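Local coordinates for sugar ABC transporter, sugar-binding protein (Streptococcus pneumoniae, PDB 2HEU) that probably captures oligosaccharides such as raffinose outside the cell membrane and hands them to an ABC importer, as solute-binding proteins of this family do, at residues 150-155 with 165-170; 130-135 with 258-263; 243-246 with 250-253; 364-367 with 371-374. All coordinates share one frame; numbering follows the deposited sequence.

Contact 1: residues 150-155 with 165-170; sequences DEFEQL and TPFGIA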
loop_
_atom_site.group_PDB
_atom_site.type_symbol
_atom_site.label_atom_id
_atom_site.label_comp_id
_atom_site.label_asym_id
_atom_site.label_seq_id
_atom_site.Cartn_x
_atom_site.Cartn_y
_atom_site.Cartn_z
ATOM N N ASP A 150 -10.137 -12.748 -18.473
ATOM C CA ASP A 150 -10.316 -12.856 -19.926
ATOM C C ASP A 150 -10.759 -11.514 -20.480
ATOM O O ASP A 150 -10.346 -11.164 -21.606
ATOM C CB ASP A 150 -11.359 -13.958 -20.191
ATOM C CG ASP A 150 -10.816 -15.351 -20.059
ATOM O OD1 ASP A 150 -9.684 -15.569 -19.702
ATOM O OD2 ASP A 150 -11.662 -16.245 -20.317
ATOM N N GLU A 151 -11.599 -10.782 -19.792
ATOM C CA GLU A 151 -11.982 -9.454 -20.299
ATOM C C GLU A 151 -10.794 -8.528 -20.300
ATOM O O GLU A 151 -10.677 -7.650 -21.173
ATOM C CB GLU A 151 -13.067 -8.815 -19.496
ATOM C CG GLU A 151 -14.449 -9.429 -19.661
ATOM C CD GLU A 151 -15.534 -8.669 -19.029
ATOM O OE1 GLU A 151 -15.340 -7.754 -18.290
ATOM O OE2 GLU A 151 -16.752 -8.954 -19.295
ATOM N N PHE A 152 -9.856 -8.662 -19.383
ATOM C CA PHE A 152 -8.662 -7.764 -19.351
ATOM C C PHE A 152 -7.767 -8.047 -20.570
ATOM O O PHE A 152 -7.313 -7.131 -21.228
ATOM C CB PHE A 152 -7.986 -7.977 -18.008
ATOM C CG PHE A 152 -6.959 -6.880 -17.629
ATOM C CD1 PHE A 152 -6.734 -5.727 -18.327
ATOM C CD2 PHE A 152 -6.244 -7.122 -16.458
ATOM C CE1 PHE A 152 -5.815 -4.789 -17.846
ATOM C CE2 PHE A 152 -5.336 -6.188 -15.997
ATOM C CZ PHE A 152 -5.130 -5.015 -16.696
ATOM N N GLU A 153 -7.564 -9.341 -20.872
ATOM C CA GLU A 153 -6.823 -9.717 -22.049
ATOM C C GLU A 153 -7.494 -9.072 -23.285
ATOM O O GLU A 153 -6.816 -8.478 -24.130
ATOM C CB GLU A 153 -6.872 -11.270 -22.250
ATOM C CG GLU A 153 -6.126 -12.041 -21.274
ATOM C CD GLU A 153 -6.364 -13.550 -21.357
ATOM O OE1 GLU A 153 -7.366 -13.958 -22.014
ATOM O OE2 GLU A 153 -5.574 -14.311 -20.771
ATOM N N GLN A 154 -8.824 -9.181 -23.381
ATOM C CA GLN A 154 -9.496 -8.679 -24.578
ATOM C C GLN A 154 -9.411 -7.181 -24.675
ATOM O O GLN A 154 -9.295 -6.632 -25.759
ATOM C CB GLN A 154 -10.942 -9.165 -24.627
ATOM C CG GLN A 154 -11.597 -8.874 -25.950
ATOM C CD GLN A 154 -10.896 -9.628 -27.087
ATOM O OE1 GLN A 154 -10.387 -8.967 -28.068
ATOM N NE2 GLN A 154 -10.757 -10.930 -26.975
ATOM N N LEU A 155 -9.494 -6.460 -23.556
ATOM C CA LEU A 155 -9.380 -5.016 -23.518
ATOM C C LEU A 155 -8.053 -4.578 -24.091
ATOM O O LEU A 155 -7.982 -3.660 -24.893
ATOM C CB LEU A 155 -9.560 -4.566 -22.052
ATOM C CG LEU A 155 -9.297 -3.042 -21.830
ATOM C CD1 LEU A 155 -10.252 -2.184 -22.620
ATOM C CD2 LEU A 155 -9.315 -2.798 -20.370
ATOM N N THR A 165 -1.939 2.678 -27.265
ATOM C CA THR A 165 -1.043 1.910 -26.405
ATOM C C THR A 165 -1.733 1.615 -25.098
ATOM O O THR A 165 -2.037 2.524 -24.342
ATOM C CB THR A 165 0.250 2.659 -26.144
ATOM O OG1 THR A 165 0.885 2.986 -27.370
ATOM C CG2 THR A 165 1.193 1.811 -25.277
ATOM N N PRO A 166 -1.944 0.326 -24.787
ATOM C CA PRO A 166 -2.654 -0.023 -23.547
ATOM C C PRO A 166 -1.938 0.484 -22.286
ATOM O O PRO A 166 -2.583 1.093 -21.453
ATOM C CB PRO A 166 -2.730 -1.565 -23.598
ATOM C CG PRO A 166 -2.723 -1.889 -25.043
ATOM C CD PRO A 166 -1.838 -0.856 -25.675
ATOM N N PHE A 167 -0.637 0.152 -22.154
ATOM C CA PHE A 167 0.038 0.380 -20.911
ATOM C C PHE A 167 1.280 1.210 -21.021
ATOM O O PHE A 167 2.070 1.072 -21.937
ATOM C CB PHE A 167 0.554 -0.973 -20.268
ATOM C CG PHE A 167 -0.567 -1.957 -19.942
ATOM C CD1 PHE A 167 -1.493 -1.714 -18.939
ATOM C CD2 PHE A 167 -0.599 -3.159 -20.630
ATOM C CE1 PHE A 167 -2.441 -2.663 -18.617
ATOM C CE2 PHE A 167 -1.589 -4.114 -20.281
ATOM C CZ PHE A 167 -2.473 -3.864 -19.302
ATOM N N GLY A 168 1.513 2.007 -19.967
ATOM C CA GLY A 168 2.859 2.484 -19.626
ATOM C C GLY A 168 3.460 1.572 -18.568
ATOM O O GLY A 168 2.930 1.457 -17.483
ATOM N N ILE A 169 4.552 0.917 -18.896
ATOM C CA ILE A 169 5.267 0.014 -17.996
ATOM C C ILE A 169 6.692 0.578 -17.819
ATOM O O ILE A 169 7.381 0.893 -18.791
ATOM C CB ILE A 169 5.328 -1.436 -18.497
ATOM C CG1 ILE A 169 3.907 -1.995 -18.674
ATOM C CG2 ILE A 169 6.130 -2.309 -17.591
ATOM C CD1 ILE A 169 3.068 -2.130 -17.421
ATOM N N ALA A 170 7.073 0.694 -16.572
ATOM C CA ALA A 170 8.377 1.266 -16.212
ATOM C C ALA A 170 9.409 0.094 -16.134
ATOM O O ALA A 170 9.696 -0.387 -15.046
ATOM C CB ALA A 170 8.307 2.013 -14.875
#
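Phe152 on the helix and Phe167 in the extended chain that follows it meet through the far ends of their rings, and those ends make up the tightly packed part of the contact. Phe152 CE1 lies 3.8 Å from Phe167 CZ, and Phe152 CZ comes to 3.9 Å of that same atom. Seen from Phe167, both Phe152 carbons arrive at the ring edge, close to its plane. The rings are turned 74° to one another with centroids 6.0 Å apart, an oblique pairing that is neither a stack nor a true edge-to-face contact. Phe152 gets there because its CG stands opposite the backbone N (chi1 -165°), so that the ring is carried out from the helix and its end closes on Phe167. Both rings are buried.

Away from Phe167 the helix opens to solvent: Asp150 is exposed and Glu153 partly so, neither touching 165-170, and both carboxylates form salt bridges to Lys219.

Pro166 and Phe167 also pack on Val156 of helix 149-161, so the chain returning from the helix lies against its own flank. Residues 165-170 also run beside strand 253-257 and the residues leading into it; backbone hydrogen bonds join Thr165 with Leu252 and Gly168 with Met253, while the Met253 side chain touches Leu155, Pro166 and Phe167.

Contact 2: residues 130-135 with 258-263; sequences GIYYNK and SWAITA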
loop_
_atom_site.group_PDB
_atom_site.type_symbol
_atom_site.label_atom_id
_atom_site.label_comp_id
_atom_site.label_asym_id
_atom_site.label_seq_id
_atom_site.Cartn_x
_atom_site.Cartn_y
_atom_site.Cartn_z
ATOM N N GLY A 130 -3.836 -0.856 -8.123
ATOM C CA GLY A 130 -4.703 -1.287 -9.221
ATOM C C GLY A 130 -4.245 -0.671 -10.540
ATOM O O GLY A 130 -3.069 -0.386 -10.728
ATOM N N ILE A 131 -5.232 -0.484 -11.439
ATOM C CA ILE A 131 -4.924 -0.023 -12.766
ATOM C C ILE A 131 -5.528 1.378 -12.938
ATOM O O ILE A 131 -6.739 1.564 -12.828
ATOM C CB ILE A 131 -5.472 -0.919 -13.903
ATOM C CG1 ILE A 131 -5.112 -2.405 -13.632
ATOM C CG2 ILE A 131 -4.985 -0.469 -15.214
ATOM C CD1 ILE A 131 -3.636 -2.715 -13.606
ATOM N N TYR A 132 -4.653 2.376 -13.177
ATOM C CA TYR A 132 -5.150 3.725 -13.627
ATOM C C TYR A 132 -5.545 3.634 -15.042
ATOM O O TYR A 132 -4.887 2.973 -15.865
ATOM C CB TYR A 132 -3.995 4.753 -13.483
ATOM C CG TYR A 132 -3.658 5.052 -12.047
ATOM C CD1 TYR A 132 -4.300 6.113 -11.401
ATOM C CD2 TYR A 132 -2.780 4.305 -11.324
ATOM C CE1 TYR A 132 -4.011 6.424 -10.080
ATOM C CE2 TYR A 132 -2.506 4.597 -10.013
ATOM C CZ TYR A 132 -3.137 5.678 -9.391
ATOM O OH TYR A 132 -2.871 6.013 -8.078
ATOM N N TYR A 133 -6.662 4.325 -15.388
ATOM C CA TYR A 133 -7.078 4.340 -16.786
ATOM C C TYR A 133 -7.655 5.681 -17.124
ATOM O O TYR A 133 -8.086 6.505 -16.277
ATOM C CB TYR A 133 -8.107 3.217 -17.086
ATOM C CG TYR A 133 -9.518 3.402 -16.534
ATOM C CD1 TYR A 133 -9.822 3.188 -15.201
ATOM C CD2 TYR A 133 -10.531 3.784 -17.394
ATOM C CE1 TYR A 133 -11.094 3.346 -14.736
ATOM C CE2 TYR A 133 -11.827 3.975 -16.905
ATOM C CZ TYR A 133 -12.103 3.736 -15.578
ATOM O OH TYR A 133 -13.376 3.913 -15.119
ATOM N N ASN A 134 -7.672 5.953 -18.429
ATOM C CA ASN A 134 -8.163 7.202 -18.992
ATOM C C ASN A 134 -9.652 7.065 -19.338
ATOM O O ASN A 134 -9.991 6.414 -20.328
ATOM C CB ASN A 134 -7.336 7.504 -20.223
ATOM C CG ASN A 134 -7.604 8.810 -20.928
ATOM O OD1 ASN A 134 -6.586 9.459 -21.421
ATOM N ND2 ASN A 134 -8.789 9.234 -20.991
ATOM N N LYS A 135 -10.507 7.676 -18.498
ATOM C CA LYS A 135 -11.943 7.513 -18.725
ATOM C C LYS A 135 -12.372 8.058 -20.050
ATOM O O LYS A 135 -13.263 7.516 -20.749
ATOM C CB LYS A 135 -12.750 8.175 -17.613
ATOM C CG LYS A 135 -12.592 7.606 -16.254
ATOM C CD LYS A 135 -13.465 8.352 -15.213
ATOM C CE LYS A 135 -13.521 7.751 -13.883
ATOM N NZ LYS A 135 -14.329 8.570 -12.935
ATOM N N SER A 258 -1.919 3.560 -5.152
ATOM C CA SER A 258 -2.691 4.777 -4.877
ATOM C C SER A 258 -1.845 6.013 -4.721
ATOM O O SER A 258 -2.335 7.119 -4.900
ATOM C CB SER A 258 -3.510 4.519 -3.572
ATOM O OG SER A 258 -2.720 4.055 -2.506
ATOM N N TRP A 259 -0.571 5.808 -4.354
ATOM C CA TRP A 259 0.365 6.904 -4.191
ATOM C C TRP A 259 0.544 7.684 -5.508
ATOM O O TRP A 259 0.931 8.854 -5.506
ATOM C CB TRP A 259 1.729 6.413 -3.707
ATOM C CG TRP A 259 2.295 5.291 -4.490
ATOM C CD1 TRP A 259 2.946 5.355 -5.685
ATOM C CD2 TRP A 259 2.217 3.876 -4.177
ATOM N NE1 TRP A 259 3.300 4.081 -6.118
ATOM C CE2 TRP A 259 2.848 3.174 -5.219
ATOM C CE3 TRP A 259 1.647 3.151 -3.118
ATOM C CZ2 TRP A 259 2.939 1.766 -5.210
ATOM C CZ3 TRP A 259 1.729 1.758 -3.111
ATOM C CH2 TRP A 259 2.405 1.104 -4.130
ATOM N N ALA A 260 0.320 7.058 -6.658
ATOM C CA ALA A 260 0.684 7.630 -7.942
ATOM C C ALA A 260 -0.195 8.820 -8.342
ATOM O O ALA A 260 0.228 9.631 -9.147
ATOM C CB ALA A 260 0.668 6.575 -9.054
ATOM N N ILE A 261 -1.408 8.896 -7.815
ATOM C CA ILE A 261 -2.331 9.944 -8.276
ATOM C C ILE A 261 -1.733 11.351 -8.048
ATOM O O ILE A 261 -1.941 12.241 -8.882
ATOM C CB ILE A 261 -3.722 9.819 -7.633
ATOM C CG1 ILE A 261 -4.726 10.747 -8.300
ATOM C CG2 ILE A 261 -3.695 9.961 -6.126
ATOM C CD1 ILE A 261 -4.879 10.617 -9.818
ATOM N N THR A 262 -0.989 11.541 -6.993
ATOM C CA THR A 262 -0.409 12.824 -6.697
ATOM C C THR A 262 0.537 13.253 -7.818
ATOM O O THR A 262 0.466 14.391 -8.380
ATOM C CB THR A 262 0.383 12.651 -5.388
ATOM O OG1 THR A 262 -0.463 12.021 -4.357
ATOM C CG2 THR A 262 0.892 13.992 -4.904
ATOM N N ALA A 263 1.419 12.314 -8.229
ATOM C CA ALA A 263 2.349 12.563 -9.305
ATOM C C ALA A 263 1.628 12.808 -10.614
ATOM O O ALA A 263 2.026 13.665 -11.425
ATOM C CB ALA A 263 3.359 11.442 -9.424
#
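With CG set opposite its own carbonyl carbon (chi1 -70°) and the ring turned nearly perpendicular (chi2 -91°), Tyr132 reaches from the strand to residues 258-261, where the chain enters helix 260-265. Ile261 contributes through its CB. The two side chains cross at about a right angle.

Two aliphatic carbons meet the phenol end. Tyr132 CE2 packs on Ala260 CB at 3.9 Å and, at the other carbon ortho to the hydroxyl, Tyr132 CE1 lies 4.2 Å from Ile261 CB. The hydroxyl goes further in, where OH of Tyr132 comes to 3.7 Å of Ala260 CB and 3.2 Å of the backbone N of Ile261. The partner that clearly satisfies this buried oxygen is the carbonyl of Gly257, to which the tyrosine donates its proton. Next to it, Ser258 O is 3.4 Å from Tyr132 OH, but at an angle too poor for a bond. The hydroxyl therefore binds the turn that joins a strand to a helix, and Ser258 OG bonds Ala128 N nearby.

In this member of the bacterial extracellular solute-binding proteins, strand 129-134 is the middle strand of a three-stranded antiparallel sheet, with 253-257 and 273-276 as its neighbours. Helix 260-265 follows directly on strand 253-257. On this face Tyr132 also touches Thr254, Ile273, Thr275 and Phe246, the last from helix 239-247, which in turn packs on Ala260 through Ile243 and Tyr239.

Contact 3: residues 243-246 with 250-253; sequences IGAF and DVLM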
loop_
_atom_site.group_PDB
_atom_site.type_symbol
_atom_site.label_atom_id
_atom_site.label_comp_id
_atom_site.label_asym_id
_atom_site.label_seq_id
_atom_site.Cartn_x
_atom_site.Cartn_y
_atom_site.Cartn_z
ATOM N N ILE A 243 4.372 7.788 -15.414
ATOM C CA ILE A 243 3.435 8.795 -14.901
ATOM C C ILE A 243 3.189 9.834 -16.000
ATOM O O ILE A 243 2.042 10.225 -16.264
ATOM C CB ILE A 243 4.004 9.448 -13.631
ATOM C CG1 ILE A 243 4.082 8.457 -12.483
ATOM C CG2 ILE A 243 3.196 10.751 -13.294
ATOM C CD1 ILE A 243 2.801 7.906 -11.995
ATOM N N GLY A 244 4.266 10.325 -16.626
ATOM C CA GLY A 244 4.125 11.290 -17.686
ATOM C C GLY A 244 3.404 10.744 -18.881
ATOM O O GLY A 244 2.496 11.409 -19.434
ATOM N N ALA A 245 3.712 9.545 -19.324
ATOM C CA ALA A 245 3.065 8.954 -20.492
ATOM C C ALA A 245 1.533 8.840 -20.207
ATOM O O ALA A 245 0.720 9.108 -21.104
ATOM C CB ALA A 245 3.621 7.600 -20.829
ATOM N N PHE A 246 1.175 8.395 -19.009
ATOM C CA PHE A 246 -0.247 8.288 -18.679
ATOM C C PHE A 246 -0.888 9.668 -18.650
ATOM O O PHE A 246 -1.965 9.892 -19.201
ATOM C CB PHE A 246 -0.400 7.529 -17.375
ATOM C CG PHE A 246 -1.827 7.414 -16.944
ATOM C CD1 PHE A 246 -2.724 6.563 -17.612
ATOM C CD2 PHE A 246 -2.346 8.181 -15.914
ATOM C CE1 PHE A 246 -4.043 6.512 -17.287
ATOM C CE2 PHE A 246 -3.682 8.102 -15.550
ATOM C CZ PHE A 246 -4.529 7.263 -16.236
ATOM N N ASP A 250 -0.708 9.314 -23.629
ATOM C CA ASP A 250 0.079 8.508 -24.567
ATOM C C ASP A 250 -0.079 6.985 -24.348
ATOM O O ASP A 250 0.192 6.229 -25.271
ATOM C CB ASP A 250 1.523 8.887 -24.535
ATOM C CG ASP A 250 1.802 10.334 -25.085
ATOM O OD1 ASP A 250 0.918 10.919 -25.766
ATOM O OD2 ASP A 250 2.923 10.819 -24.824
ATOM N N VAL A 251 -0.485 6.620 -23.141
ATOM C CA VAL A 251 -0.867 5.253 -22.830
ATOM C C VAL A 251 -2.187 5.347 -22.104
ATOM O O VAL A 251 -2.471 6.338 -21.425
ATOM C CB VAL A 251 0.183 4.526 -21.960
ATOM C CG1 VAL A 251 1.497 4.454 -22.694
ATOM C CG2 VAL A 251 0.303 5.156 -20.576
ATOM N N LEU A 252 -3.081 4.316 -22.278
ATOM C CA LEU A 252 -4.406 4.397 -21.708
ATOM C C LEU A 252 -4.488 3.938 -20.267
ATOM O O LEU A 252 -5.505 4.289 -19.603
ATOM C CB LEU A 252 -5.413 3.644 -22.535
ATOM C CG LEU A 252 -5.622 4.251 -23.978
ATOM C CD1 LEU A 252 -6.865 3.602 -24.592
ATOM C CD2 LEU A 252 -5.561 5.730 -24.099
ATOM N N MET A 253 -3.510 3.198 -19.791
ATOM C CA MET A 253 -3.503 2.584 -18.476
ATOM C C MET A 253 -2.109 2.512 -17.922
ATOM O O MET A 253 -1.111 2.424 -18.658
ATOM C CB MET A 253 -4.032 1.126 -18.546
ATOM C CG MET A 253 -5.487 1.003 -18.918
ATOM S SD MET A 253 -6.071 -0.708 -19.020
ATOM C CE MET A 253 -5.276 -1.196 -20.575
#
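The carbonyl oxygen of Ala245 receives two successive backbone N-H groups from the chain that leaves the helix. Asp250 N makes the stronger bond, 2.9 Å to Ala245 O with an N-H...O angle of 140°, approaching nearly along the C=O axis. Val251 N adds a weak second bond to Ala245 O at 3.4 Å. The first of these spans five residues, a 6→1 bond at the helix C-terminus, and it ties off the end of helix 239-247 as the chain turns away. The Asp250 carboxylate points elsewhere: its OD2 forms a salt bridge with Arg248 NE, inside the turn.

Below the polar grip the packing is apolar. Val251 CG2 sits between its own backbone N and carbonyl carbon (CG1 at chi1 -61°), and from there presses on the helix backbone, 3.7 Å from Phe246 N. The same methyl lies 4.0 Å from Phe246 CB and 4.1 Å from Ala245 CB. Phe246, whose CG is anti to N (chi1 178°), sends its ring back along the departing chain. There Phe246 CE1 meets Leu252 O at 3.5 Å, the oxygen lying at the ring edge near its plane, with Met253 N also at the edge beside CD1.

The Phe246 ring also makes an edge-to-face contact with Phe271 and touches Ile264 of helix 260-265. Leu252 reaches helices 135-141 and 149-161, and Met253, where strand 253-257 begins, touches Phe138 of helix 135-141 and Ile159 of helix 149-161.

Contact 4: residues 364-367 with 371-374; sequences QYWT and DFHT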
loop_
_atom_site.group_PDB
_atom_site.type_symbol
_atom_site.label_atom_id
_atom_site.label_comp_id
_atom_site.label_asym_id
_atom_site.label_seq_id
_atom_site.Cartn_x
_atom_site.Cartn_y
_atom_site.Cartn_z
ATOM N N GLN A 364 4.510 -8.773 4.071
ATOM C CA GLN A 364 4.312 -8.884 5.529
ATOM C C GLN A 364 5.028 -10.099 6.078
ATOM O O GLN A 364 5.487 -10.073 7.193
ATOM C CB GLN A 364 2.799 -8.897 5.799
ATOM C CG GLN A 364 2.437 -8.954 7.295
ATOM C CD GLN A 364 0.976 -8.908 7.566
ATOM O OE1 GLN A 364 0.577 -8.268 8.623
ATOM N NE2 GLN A 364 0.149 -9.370 6.707
ATOM N N TYR A 365 4.999 -11.190 5.286
ATOM C CA TYR A 365 5.507 -12.510 5.731
ATOM C C TYR A 365 6.710 -13.003 4.902
ATOM O O TYR A 365 6.964 -14.184 4.843
ATOM C CB TYR A 365 4.405 -13.538 5.795
ATOM C CG TYR A 365 3.369 -13.169 6.808
ATOM C CD1 TYR A 365 3.696 -13.128 8.145
ATOM C CD2 TYR A 365 2.087 -12.828 6.432
ATOM C CE1 TYR A 365 2.770 -12.789 9.051
ATOM C CE2 TYR A 365 1.147 -12.469 7.371
ATOM C CZ TYR A 365 1.484 -12.461 8.664
ATOM O OH TYR A 365 0.532 -12.087 9.605
ATOM N N TRP A 366 7.415 -12.047 4.280
ATOM C CA TRP A 366 8.631 -12.340 3.563
ATOM C C TRP A 366 9.833 -11.677 4.199
ATOM O O TRP A 366 9.667 -10.683 4.943
ATOM C CB TRP A 366 8.583 -11.832 2.126
ATOM C CG TRP A 366 7.449 -12.344 1.233
ATOM C CD1 TRP A 366 6.536 -13.280 1.543
ATOM C CD2 TRP A 366 7.130 -11.843 -0.071
ATOM N NE1 TRP A 366 5.669 -13.439 0.485
ATOM C CE2 TRP A 366 5.984 -12.566 -0.500
ATOM C CE3 TRP A 366 7.706 -10.858 -0.908
ATOM C CZ2 TRP A 366 5.435 -12.333 -1.755
ATOM C CZ3 TRP A 366 7.124 -10.610 -2.133
ATOM C CH2 TRP A 366 5.981 -11.359 -2.528
ATOM N N THR A 367 11.015 -12.185 3.995
ATOM C CA THR A 367 12.215 -11.575 4.545
ATOM C C THR A 367 12.792 -10.416 3.734
ATOM O O THR A 367 13.602 -9.687 4.267
ATOM C CB THR A 367 13.259 -12.673 4.843
ATOM O OG1 THR A 367 13.573 -13.300 3.659
ATOM C CG2 THR A 367 12.752 -13.678 5.858
ATOM N N ASP A 371 13.829 -8.981 -4.877
ATOM C CA ASP A 371 13.985 -10.013 -5.860
ATOM C C ASP A 371 12.681 -10.476 -6.467
ATOM O O ASP A 371 12.654 -10.982 -7.608
ATOM C CB ASP A 371 14.791 -11.184 -5.341
ATOM C CG ASP A 371 16.256 -10.897 -5.104
ATOM O OD1 ASP A 371 16.716 -9.775 -5.377
ATOM O OD2 ASP A 371 16.960 -11.803 -4.600
ATOM N N PHE A 372 11.573 -10.298 -5.749
ATOM C CA PHE A 372 10.249 -10.574 -6.277
ATOM C C PHE A 372 9.906 -9.524 -7.321
ATOM O O PHE A 372 9.353 -9.826 -8.414
ATOM C CB PHE A 372 9.181 -10.603 -5.166
ATOM C CG PHE A 372 7.841 -10.983 -5.652
ATOM C CD1 PHE A 372 7.465 -12.316 -5.837
ATOM C CD2 PHE A 372 6.875 -10.007 -5.941
ATOM C CE1 PHE A 372 6.187 -12.652 -6.287
ATOM C CE2 PHE A 372 5.619 -10.334 -6.412
ATOM C CZ PHE A 372 5.263 -11.664 -6.551
ATOM N N HIS A 373 10.211 -8.240 -7.041
ATOM C CA HIS A 373 10.023 -7.196 -8.074
ATOM C C HIS A 373 10.773 -7.581 -9.323
ATOM O O HIS A 373 10.271 -7.539 -10.461
ATOM C CB HIS A 373 10.528 -5.834 -7.585
ATOM C CG HIS A 373 10.022 -5.403 -6.251
ATOM N ND1 HIS A 373 10.609 -4.341 -5.645
ATOM C CD2 HIS A 373 9.051 -5.883 -5.438
ATOM C CE1 HIS A 373 9.994 -4.183 -4.487
ATOM N NE2 HIS A 373 9.010 -5.052 -4.332
ATOM N N THR A 374 12.048 -7.956 -9.154
ATOM C CA THR A 374 12.934 -8.220 -10.278
ATOM C C THR A 374 12.407 -9.396 -11.114
ATOM O O THR A 374 12.417 -9.328 -12.331
ATOM C CB THR A 374 14.353 -8.488 -9.778
ATOM O OG1 THR A 374 14.794 -7.312 -9.104
ATOM C CG2 THR A 374 15.303 -8.939 -10.866
#
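The aromatic interaction is an edge-to-face pair: the six-membered edge of the Trp366 indole is directed at one face of Phe372. Centroids are 4.8 Å apart and the planes stand at 56°, well short of a perpendicular T. Trp366 CH2 lies 3.6 Å above the Phe372 plane, over its centre, and is thus near all six ring carbons. CZ3 of Trp366 sits nearer the root of the ring, 3.6 Å from Phe372 CG.

Apolar packing continues down the side chain, where Trp366 CZ3 is 3.7 Å from Phe372 CB. For Phe372, chi1 of -176° carries the ring toward the indole and chi2 of 82° turns its face to it. Trp366 comes from the loop between strand 358-360 and helix 370-382. Around the pair is an aromatic cluster: helix 370-382 packs on helix 385-396, and Trp366 makes further edge-to-face contacts with Phe395 and Phe396, while Phe372 touches Leu392 and Phe395. Helix 178-189 contributes Gln182 to Trp366 and Asn178 and Asn181 to Phe372.

Among polar interactions, the indole NE1 is hydrogen-bonded to Asn196 OD1, which helps hold the indole's rotation. His373 NE2 reaches back to Glu369 OE2, just before the helix.

Contacts 1, 2 and 3 form one continuous body, with centres 10 to 15 Å apart, whereas contact 4 stands apart, its nearest atoms about 9 Å from contacts 1 and 2 and about 16 Å from contact 3. Residues 250-253 are the common element: Leu252 N probably donates to Thr165 O at 2.9 Å, and Leu252 O probably accepts from Asn134 N at 3.0 Å, so contacts 1 and 2 share the chain that closes contact 3. Phe152 CZ packs on Ile131 CG1 at 4.0 Å. Along the chain contacts 1 and 3 are nested inside contact 2. None uses the sodium ligands Lys103 and Glu335, and with no sugar bound these contacts cannot place the pocket.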